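Local coordinates for protein L-iditol 2-dehydrogenase (Clostridium scindens, PDB 4OH1) that probably oxidises L-iditol and related polyols with NAD+, as a zinc-containing member of the medium-chain alcohol dehydrogenase family, at residues N16-V21 against I52-L57; T8-F13 against E59-T64; T20-E25 against T328-A333; M2-V7 against R126-S131. One frame throughout, in Å; residues are numbered along the deposited sequence.

Contact 1 of 4, residues N16-V21 against I52-L57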
# COMPACT_ATOMS: atom_id res chain seq x y z
N ASN A 16 0.50 6.34 49.45
CA ASN A 16 1.81 6.15 48.84
C ASN A 16 2.45 4.77 49.09
O ASN A 16 3.51 4.69 49.71
CB ASN A 16 2.75 7.27 49.26
CG ASN A 16 3.65 7.71 48.14
OD1 ASN A 16 3.76 7.04 47.10
ND2 ASN A 16 4.29 8.84 48.33
N THR A 17 1.78 3.71 48.63
CA THR A 17 2.36 2.36 48.54
C THR A 17 2.34 1.87 47.09
O THR A 17 1.47 2.22 46.29
CB THR A 17 1.63 1.34 49.44
OG1 THR A 17 0.21 1.52 49.33
CG2 THR A 17 2.04 1.51 50.89
N MSE A 18 3.33 1.05 46.76
CA MSE A 18 3.41 0.41 45.44
C MSE A 18 2.62 -0.90 45.38
O MSE A 18 2.22 -1.46 46.41
CB MSE A 18 4.88 0.15 45.07
CG MSE A 18 5.72 1.40 45.00
SE MSE A 18 5.04 2.65 43.66
CE MSE A 18 5.57 4.34 44.53
N GLY A 19 2.40 -1.39 44.16
CA GLY A 19 1.72 -2.67 43.95
C GLY A 19 2.56 -3.86 44.39
O GLY A 19 3.78 -3.75 44.45
N THR A 20 1.91 -4.98 44.67
CA THR A 20 2.60 -6.22 45.07
C THR A 20 2.30 -7.49 44.22
O THR A 20 1.25 -7.61 43.57
CB THR A 20 2.25 -6.54 46.52
OG1 THR A 20 0.83 -6.65 46.63
CG2 THR A 20 2.73 -5.42 47.41
N VAL A 21 3.25 -8.41 44.19
CA VAL A 21 3.10 -9.67 43.46
C VAL A 21 3.42 -10.80 44.39
O VAL A 21 4.49 -10.80 45.03
CB VAL A 21 4.04 -9.74 42.26
CG1 VAL A 21 4.01 -11.11 41.67
CG2 VAL A 21 3.60 -8.73 41.18
N ILE A 52 0.45 -1.61 35.86
CA ILE A 52 -0.57 -2.13 36.80
C ILE A 52 -0.10 -1.94 38.23
O ILE A 52 -0.85 -1.52 39.10
CB ILE A 52 -0.89 -3.66 36.56
CG1 ILE A 52 -1.60 -3.86 35.20
CG2 ILE A 52 -1.76 -4.23 37.68
CD1 ILE A 52 -1.58 -5.30 34.67
N LEU A 53 1.18 -2.23 38.43
CA LEU A 53 1.71 -2.33 39.76
C LEU A 53 2.12 -0.97 40.33
O LEU A 53 1.73 -0.60 41.42
CB LEU A 53 2.90 -3.30 39.74
CG LEU A 53 2.49 -4.76 39.61
CD1 LEU A 53 3.60 -5.65 38.94
CD2 LEU A 53 2.12 -5.25 40.99
N THR A 54 2.90 -0.23 39.55
CA THR A 54 3.53 0.99 40.04
C THR A 54 2.92 2.23 39.36
O THR A 54 3.39 3.36 39.55
CB THR A 54 5.07 0.92 39.77
OG1 THR A 54 5.32 0.71 38.37
CG2 THR A 54 5.71 -0.21 40.62
N GLY A 55 1.84 2.01 38.61
CA GLY A 55 1.36 3.00 37.67
C GLY A 55 0.07 3.70 38.04
O GLY A 55 -0.69 3.31 38.98
N ASN A 56 -0.16 4.75 37.24
CA ASN A 56 -1.32 5.60 37.35
C ASN A 56 -2.35 5.07 36.39
O ASN A 56 -2.10 5.01 35.18
CB ASN A 56 -0.95 7.03 36.99
CG ASN A 56 -2.07 7.99 37.27
OD1 ASN A 56 -2.94 8.20 36.44
ND2 ASN A 56 -2.04 8.59 38.44
N LEU A 57 -3.52 4.70 36.92
CA LEU A 57 -4.46 3.83 36.21
C LEU A 57 -5.79 4.45 35.72
O LEU A 57 -6.59 3.74 35.13
CB LEU A 57 -4.75 2.60 37.09
CG LEU A 57 -3.54 1.82 37.64
CD1 LEU A 57 -3.98 0.67 38.54
CD2 LEU A 57 -2.71 1.27 36.49
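Gly19 sits flush against the last turn of helix 48-54, its CA 4.2 Å from that of Leu53, so the two backbones touch with no side chain between them. At this close range Gly19 N donates to Leu53 O at 2.9 Å, but the N-H is bent well off the line (128°) and the bond is weak. Beside it, the side chain of Leu53 reaches the incoming strand: CD2 lies 3.6 Å from Thr20 O, and Leu53 CD1 and CD2 each lie 3.8 Å from Val21 CG2. With CG1 anti to the backbone N (chi1 171°), Val21 CG2 lies beside that N, anti to the carbonyl carbon, and is the branch that meets Leu53; the two side chains cross at about a right angle. At the outer end the selenium of Met18 (a selenomethionine) brushes Thr54 CG2 at 4.2 Å. Thr54 OG1 turns back into its own helix, to Thr50 O, and Tyr338 of helix 330-338 packs on Val21, Leu53 and Thr54. Joining the start of strand 20-26 to the helix's C-terminal end, the contact therefore depends chiefly on close backbone fit and apolar packing, with one weak, bent hydrogen bond adding little directional hold.

Contact 2 of 4, residues T8-F13 against E59-T64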
# COMPACT_ATOMS: atom_id res chain seq x y z
N THR A 8 -1.44 -8.84 43.83
CA THR A 8 -2.19 -8.76 45.10
C THR A 8 -2.57 -7.32 45.54
O THR A 8 -3.57 -7.15 46.22
CB THR A 8 -1.43 -9.49 46.25
OG1 THR A 8 -0.05 -9.11 46.26
CG2 THR A 8 -1.52 -11.02 46.04
N SER A 9 -1.81 -6.32 45.13
CA SER A 9 -2.23 -4.92 45.25
C SER A 9 -1.68 -4.10 44.11
O SER A 9 -0.69 -4.47 43.50
CB SER A 9 -1.69 -4.35 46.56
OG SER A 9 -0.28 -4.20 46.47
N ILE A 10 -2.31 -2.96 43.83
CA ILE A 10 -1.82 -1.99 42.82
C ILE A 10 -1.43 -0.68 43.49
O ILE A 10 -1.64 -0.53 44.70
CB ILE A 10 -2.89 -1.67 41.74
CG1 ILE A 10 -4.25 -1.44 42.43
CG2 ILE A 10 -2.97 -2.79 40.68
CD1 ILE A 10 -5.17 -0.53 41.66
N ARG A 11 -0.90 0.27 42.72
CA ARG A 11 -0.44 1.53 43.32
C ARG A 11 -1.58 2.24 44.07
O ARG A 11 -2.61 2.55 43.45
CB ARG A 11 0.14 2.49 42.27
CG ARG A 11 0.71 3.76 42.92
CD ARG A 11 1.69 4.49 42.01
NE ARG A 11 2.43 5.52 42.74
CZ ARG A 11 3.33 6.33 42.19
NH1 ARG A 11 3.60 6.27 40.90
NH2 ARG A 11 3.96 7.22 42.96
N ASP A 12 -1.37 2.45 45.38
CA ASP A 12 -2.29 3.20 46.27
C ASP A 12 -1.74 4.65 46.41
O ASP A 12 -0.83 4.90 47.20
CB ASP A 12 -2.42 2.49 47.65
CG ASP A 12 -3.46 3.14 48.61
OD1 ASP A 12 -4.11 4.14 48.24
OD2 ASP A 12 -3.62 2.64 49.75
N PHE A 13 -2.29 5.58 45.62
CA PHE A 13 -1.86 6.97 45.67
C PHE A 13 -2.24 7.67 46.98
O PHE A 13 -1.44 8.46 47.46
CB PHE A 13 -2.39 7.76 44.47
CG PHE A 13 -1.78 7.36 43.16
CD1 PHE A 13 -0.49 7.79 42.83
CD2 PHE A 13 -2.49 6.58 42.24
CE1 PHE A 13 0.09 7.45 41.59
CE2 PHE A 13 -1.93 6.21 40.99
CZ PHE A 13 -0.63 6.65 40.66
N GLU A 59 -9.71 6.04 35.44
CA GLU A 59 -11.04 5.55 35.95
C GLU A 59 -11.03 4.02 36.10
O GLU A 59 -11.78 3.43 36.90
CB GLU A 59 -12.18 5.99 35.02
N MSE A 60 -10.16 3.42 35.28
CA MSE A 60 -9.74 2.02 35.35
C MSE A 60 -9.18 1.52 36.69
O MSE A 60 -9.14 0.32 36.96
CB MSE A 60 -8.66 1.80 34.28
CG MSE A 60 -9.20 1.50 32.93
SE MSE A 60 -10.02 -0.23 33.09
CE MSE A 60 -8.42 -1.39 32.86
N GLU A 61 -8.71 2.45 37.52
CA GLU A 61 -8.11 2.09 38.79
C GLU A 61 -9.07 1.41 39.77
O GLU A 61 -8.65 0.56 40.56
CB GLU A 61 -7.50 3.34 39.43
CG GLU A 61 -6.43 3.03 40.44
CD GLU A 61 -6.00 4.24 41.18
OE1 GLU A 61 -5.45 5.16 40.52
OE2 GLU A 61 -6.21 4.27 42.41
N SER A 62 -10.35 1.78 39.75
CA SER A 62 -11.29 1.19 40.70
C SER A 62 -11.67 -0.21 40.31
O SER A 62 -11.79 -1.11 41.15
CB SER A 62 -12.54 2.04 40.80
OG SER A 62 -12.36 3.00 41.81
N THR A 63 -11.86 -0.36 39.00
CA THR A 63 -12.27 -1.63 38.41
C THR A 63 -11.23 -2.75 38.74
O THR A 63 -11.61 -3.77 39.33
CB THR A 63 -12.58 -1.43 36.85
OG1 THR A 63 -11.43 -0.90 36.17
CG2 THR A 63 -13.75 -0.45 36.59
N THR A 64 -9.94 -2.52 38.44
CA THR A 64 -8.84 -3.50 38.67
C THR A 64 -8.71 -3.95 40.14
O THR A 64 -8.62 -5.15 40.42
CB THR A 64 -7.43 -2.99 38.17
OG1 THR A 64 -7.17 -1.70 38.72
CG2 THR A 64 -7.36 -2.87 36.66
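Van der Waals contact of a methyl comes first: Ile10 points its CB at helix 60-66 and touches it with CD1, the tip of the longer branch. This methyl lies 3.7 Å from Thr64 OG1, 3.8 Å from Glu61 O and 4.0 Å from Glu61 CG, so it rests on two oxygens of the helix and on the aliphatic root of the glutamate. CG1 takes the crowded position between the backbone N and carbonyl carbon (chi1 44°), and the side chains of Ile10 and Thr64 cross at about a right angle. The second element is a carboxylate at a ring edge. Glu61 OE1 lies near the plane of the Phe13 ring, 3.7 Å from CD2, where the weakly positive C-H rim would suit a negative oxygen; ring and carboxylate planes are turned 41° apart. Arg11 CG lies over the centre of one face of that ring, 3.8 Å above it. Glu61 OE2 forms a salt bridge with Arg65, one residue beyond the segment. No hydrogen bond crosses between 8-13 and 59-64. In the fold, the chain leaving strand 2-9 passes alongside the first turn of helix 60-66, with Leu57 and Asn56, from the loop after helix 48-54, packing against Ile10 and Phe13.

Contact 3 of 4, residues T20-E25 against T328-A333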
# COMPACT_ATOMS: atom_id res chain seq x y z
N THR A 20 1.91 -4.98 44.67
CA THR A 20 2.60 -6.22 45.07
C THR A 20 2.30 -7.49 44.22
O THR A 20 1.25 -7.61 43.57
CB THR A 20 2.25 -6.54 46.52
OG1 THR A 20 0.83 -6.65 46.63
CG2 THR A 20 2.73 -5.42 47.41
N VAL A 21 3.25 -8.41 44.19
CA VAL A 21 3.10 -9.67 43.46
C VAL A 21 3.42 -10.80 44.39
O VAL A 21 4.49 -10.80 45.03
CB VAL A 21 4.04 -9.74 42.26
CG1 VAL A 21 4.01 -11.11 41.67
CG2 VAL A 21 3.60 -8.73 41.18
N ASP A 22 2.53 -11.77 44.45
CA ASP A 22 2.77 -12.84 45.40
C ASP A 22 2.41 -14.16 44.84
O ASP A 22 1.49 -14.27 44.07
CB ASP A 22 1.95 -12.61 46.66
CG ASP A 22 2.37 -11.39 47.40
OD1 ASP A 22 3.51 -11.41 47.89
OD2 ASP A 22 1.51 -10.50 47.60
N MSE A 23 3.15 -15.18 45.24
CA MSE A 23 2.83 -16.52 44.80
C MSE A 23 1.70 -17.10 45.64
O MSE A 23 1.72 -16.97 46.85
CB MSE A 23 4.03 -17.43 44.95
CG MSE A 23 3.77 -18.78 44.37
SE MSE A 23 5.32 -19.91 44.73
CE MSE A 23 6.58 -19.34 43.34
N MSE A 24 0.73 -17.73 45.00
CA MSE A 24 -0.35 -18.45 45.71
C MSE A 24 -0.43 -19.84 45.15
O MSE A 24 0.25 -20.17 44.16
CB MSE A 24 -1.71 -17.75 45.56
CG MSE A 24 -1.68 -16.32 46.01
SE MSE A 24 -3.25 -15.13 45.65
CE MSE A 24 -4.41 -15.59 47.18
N GLU A 25 -1.21 -20.71 45.78
CA GLU A 25 -1.46 -22.01 45.17
C GLU A 25 -2.69 -21.91 44.27
O GLU A 25 -3.62 -21.15 44.52
CB GLU A 25 -1.57 -23.17 46.16
CG GLU A 25 -1.41 -24.54 45.38
CD GLU A 25 -0.13 -25.35 45.71
OE1 GLU A 25 -0.23 -26.17 46.67
OE2 GLU A 25 0.93 -25.19 45.00
N THR A 328 11.13 -19.65 41.66
CA THR A 328 11.35 -19.67 43.10
C THR A 328 11.80 -18.31 43.59
O THR A 328 11.40 -17.87 44.66
CB THR A 328 12.42 -20.72 43.47
OG1 THR A 328 11.99 -21.99 42.99
CG2 THR A 328 12.61 -20.82 44.94
N ASN A 329 12.64 -17.65 42.81
CA ASN A 329 13.18 -16.34 43.20
C ASN A 329 12.45 -15.18 42.58
O ASN A 329 13.07 -14.15 42.31
CB ASN A 329 14.65 -16.25 42.80
CG ASN A 329 15.49 -17.21 43.57
OD1 ASN A 329 15.09 -17.63 44.63
ND2 ASN A 329 16.64 -17.59 43.05
N TYR A 330 11.15 -15.34 42.34
CA TYR A 330 10.37 -14.33 41.69
C TYR A 330 10.43 -13.00 42.42
O TYR A 330 10.28 -11.94 41.80
CB TYR A 330 8.89 -14.72 41.55
CG TYR A 330 8.06 -14.65 42.82
CD1 TYR A 330 8.06 -15.70 43.73
CD2 TYR A 330 7.27 -13.54 43.10
CE1 TYR A 330 7.32 -15.66 44.90
CE2 TYR A 330 6.51 -13.50 44.26
CZ TYR A 330 6.54 -14.59 45.15
OH TYR A 330 5.81 -14.55 46.29
N LYS A 331 10.59 -13.05 43.73
CA LYS A 331 10.61 -11.81 44.46
C LYS A 331 11.75 -10.93 43.98
O LYS A 331 11.54 -9.75 43.81
CB LYS A 331 10.58 -12.03 45.98
CG LYS A 331 9.14 -12.23 46.47
CD LYS A 331 8.97 -11.86 47.91
CE LYS A 331 8.77 -13.04 48.91
NZ LYS A 331 7.33 -13.44 48.97
N GLN A 332 12.93 -11.49 43.71
CA GLN A 332 14.03 -10.67 43.19
C GLN A 332 13.75 -10.16 41.79
O GLN A 332 14.19 -9.07 41.43
CB GLN A 332 15.34 -11.42 43.15
CG GLN A 332 16.01 -11.54 44.49
CD GLN A 332 16.69 -12.88 44.65
OE1 GLN A 332 16.03 -13.91 44.88
NE2 GLN A 332 18.02 -12.90 44.49
N ALA A 333 13.04 -10.95 41.00
CA ALA A 333 12.73 -10.54 39.66
C ALA A 333 11.89 -9.32 39.66
O ALA A 333 12.08 -8.41 38.85
CB ALA A 333 12.01 -11.64 38.89
O HOH W 1 6.14 -11.02 47.19
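Tyr330 OH is gripped by two groups: Met23 N donates to it at 2.9 Å with an N-H...O angle of 156°, and Lys331 NZ, from the next residue of its own helix, adds a weak bond at 3.3 Å. The ring behind that hydroxyl is aimed at strand 20-26. Its CG occupies the space between the backbone N and carbonyl carbon (chi1 75°), and the CE2 edge meets Val21 O in the ring plane at 3.5 Å. Met23, a selenomethionine, brings its CB to 3.7 Å from Tyr330 CE1; its chain runs out extended and then bends at chi3, which leaves CE 3.9 Å from Tyr330 CD1. Lys331 CG lies above one face of the ring, offset toward the rim. The contact thus packs the first turn of helix 330-338, near the end of the chain, against strand 20-26, which lies outermost, within this chain, in an antiparallel sheet with strand 2-9. Leu5 of that neighbouring strand also touches Tyr330. A water fills in the polar side: it donates to Val21 O at 2.7 Å and accepts from Lys331 NZ. Asp22 OD1 stands 4.5 Å from Lys331 NZ, too far for a salt bridge although the opposite charges probably attract, while Asp22 OD2 is hydrogen-bonded to Thr8 OG1.

Contact 4 of 4, residues M2-V7 against R126-S131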
# COMPACT_ATOMS: atom_id res chain seq x y z
N MSE A 2 -0.52 -26.08 41.68
CA MSE A 2 0.73 -25.62 41.11
C MSE A 2 1.05 -24.22 41.61
O MSE A 2 0.19 -23.56 42.17
CB MSE A 2 0.52 -25.53 39.62
CG MSE A 2 -0.74 -24.74 39.35
SE MSE A 2 -0.73 -24.05 37.62
CE MSE A 2 -2.19 -22.73 37.61
N ARG A 3 2.26 -23.77 41.33
CA ARG A 3 2.69 -22.40 41.67
C ARG A 3 2.20 -21.35 40.63
O ARG A 3 2.34 -21.55 39.44
CB ARG A 3 4.22 -22.35 41.75
CG ARG A 3 4.78 -23.37 42.74
CD ARG A 3 6.27 -23.24 42.91
NE ARG A 3 6.95 -23.56 41.67
CZ ARG A 3 8.22 -23.27 41.40
NH1 ARG A 3 8.98 -22.62 42.28
NH2 ARG A 3 8.72 -23.61 40.22
N GLN A 4 1.59 -20.27 41.08
CA GLN A 4 1.21 -19.18 40.21
C GLN A 4 1.36 -17.86 40.95
O GLN A 4 1.08 -17.82 42.12
CB GLN A 4 -0.21 -19.36 39.74
CG GLN A 4 -0.75 -18.23 38.85
CD GLN A 4 -2.07 -18.58 38.19
OE1 GLN A 4 -2.63 -19.62 38.47
NE2 GLN A 4 -2.55 -17.73 37.27
N LEU A 5 1.76 -16.79 40.23
CA LEU A 5 1.86 -15.44 40.76
C LEU A 5 0.63 -14.65 40.44
O LEU A 5 0.10 -14.77 39.36
CB LEU A 5 3.02 -14.71 40.11
CG LEU A 5 4.32 -15.49 40.17
CD1 LEU A 5 5.46 -14.68 39.56
CD2 LEU A 5 4.63 -15.89 41.56
N PHE A 6 0.22 -13.79 41.37
CA PHE A 6 -0.94 -12.95 41.22
C PHE A 6 -0.56 -11.55 41.64
O PHE A 6 0.34 -11.34 42.49
CB PHE A 6 -2.05 -13.44 42.15
CG PHE A 6 -2.62 -14.77 41.77
CD1 PHE A 6 -1.98 -15.96 42.15
CD2 PHE A 6 -3.80 -14.86 41.03
CE1 PHE A 6 -2.50 -17.20 41.78
CE2 PHE A 6 -4.33 -16.11 40.66
CZ PHE A 6 -3.67 -17.28 41.03
N VAL A 7 -1.23 -10.59 41.05
CA VAL A 7 -1.10 -9.21 41.45
C VAL A 7 -2.01 -9.13 42.65
O VAL A 7 -3.21 -9.36 42.50
CB VAL A 7 -1.62 -8.26 40.36
CG1 VAL A 7 -1.63 -6.81 40.86
CG2 VAL A 7 -0.75 -8.36 39.14
N ARG A 126 -6.35 -14.15 28.13
CA ARG A 126 -5.94 -15.23 29.03
C ARG A 126 -4.58 -14.82 29.57
O ARG A 126 -3.57 -14.90 28.87
CB ARG A 126 -5.85 -16.58 28.31
CG ARG A 126 -7.06 -16.97 27.46
CD ARG A 126 -8.29 -17.47 28.27
NE ARG A 126 -8.00 -18.63 29.14
CZ ARG A 126 -8.16 -19.94 28.86
NH1 ARG A 126 -8.61 -20.42 27.70
NH2 ARG A 126 -7.85 -20.83 29.80
N MSE A 127 -4.57 -14.34 30.82
CA MSE A 127 -3.40 -13.77 31.43
C MSE A 127 -2.98 -14.71 32.56
O MSE A 127 -3.25 -14.43 33.70
CB MSE A 127 -3.69 -12.37 32.02
CG MSE A 127 -4.42 -11.37 31.14
SE MSE A 127 -3.54 -11.10 29.43
CE MSE A 127 -4.01 -9.21 28.95
N ASN A 128 -2.33 -15.81 32.21
CA ASN A 128 -1.76 -16.72 33.18
C ASN A 128 -0.38 -17.09 32.87
O ASN A 128 0.06 -18.16 33.19
CB ASN A 128 -2.55 -17.97 33.18
CG ASN A 128 -3.92 -17.72 33.57
OD1 ASN A 128 -4.20 -17.39 34.71
ND2 ASN A 128 -4.80 -17.79 32.62
N GLY A 129 0.34 -16.16 32.26
CA GLY A 129 1.72 -16.38 31.92
C GLY A 129 2.58 -16.78 33.06
O GLY A 129 3.45 -17.62 32.89
N PHE A 130 2.34 -16.20 34.23
CA PHE A 130 3.15 -16.44 35.40
C PHE A 130 2.59 -17.59 36.29
O PHE A 130 2.39 -17.48 37.51
CB PHE A 130 3.29 -15.13 36.17
CG PHE A 130 4.13 -14.11 35.45
CD1 PHE A 130 5.45 -14.38 35.14
CD2 PHE A 130 3.60 -12.87 35.11
CE1 PHE A 130 6.22 -13.44 34.48
CE2 PHE A 130 4.38 -11.94 34.45
CZ PHE A 130 5.70 -12.24 34.14
N SER A 131 2.40 -18.71 35.61
CA SER A 131 1.81 -19.89 36.12
C SER A 131 2.63 -21.07 35.60
O SER A 131 3.12 -21.05 34.51
CB SER A 131 0.40 -19.92 35.57
OG SER A 131 -0.29 -20.93 36.17
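Gln4 reaches from strand 2-9 to Asn128, past Phe130 and Ser131, and its side chain can be followed atom by atom. CB lies 3.9 Å from Phe130 O; CG, anti to the backbone N, comes nearer the same oxygen. CD passes Ser131, within van der Waals range of its CB and OG, and OE1 also lies close to that hydroxyl. At the tip NE2 donates to Asn128 OD1 at 3.1 Å, a weak bond with an N-H...O angle of 133°, the two amide planes 76° apart. The Ser131 hydroxyl bonds instead to Tyr133 O, just beyond the loop.

The backbone supplies the firmer link. Leu5 N donates to Phe130 O at 2.9 Å and almost straight (171°), and Gln4 CA adds a CA-H...O contact to that oxygen at 3.4 Å. Gln4 and Ser131 form a single beta bridge, and Phe130 is the centre of an inverse gamma turn. Beside the bridge Leu5 CB meets Phe130 CB at 4.0 Å, while the Phe130 ring leads away to pack on Phe72. The Phe130 side chain is about 7 Å from those of the zinc ligands His74 and Glu75. The strand thus holds a loop that runs near the zinc site by a straight backbone bond, with the weak amide pair giving a looser second tether toward Asn128.

All four contacts draw on the first 25 residues, where strands 2-9 and 20-26 pair in an antiparallel sheet. Strand 2-9 serves contact 4 with its body and contact 2 with its end, centres about 19 Å apart; strand 20-26 enters in contact 1 and goes on to contact 3, about 15 Å away. Contacts 1 and 2 lie closest, about 7 Å between centres, and their partners lie on helices 48-54 and 60-66, which are consecutive in the chain. Contact 4 brings in the loop before strand 133-137, and contact 3 the far C-terminal helix 330-338. The N-terminal strand pair thus ties together segments distant in sequence, consistent with this family's catalytic domain, which includes the C-terminal part besides the GroES-like region.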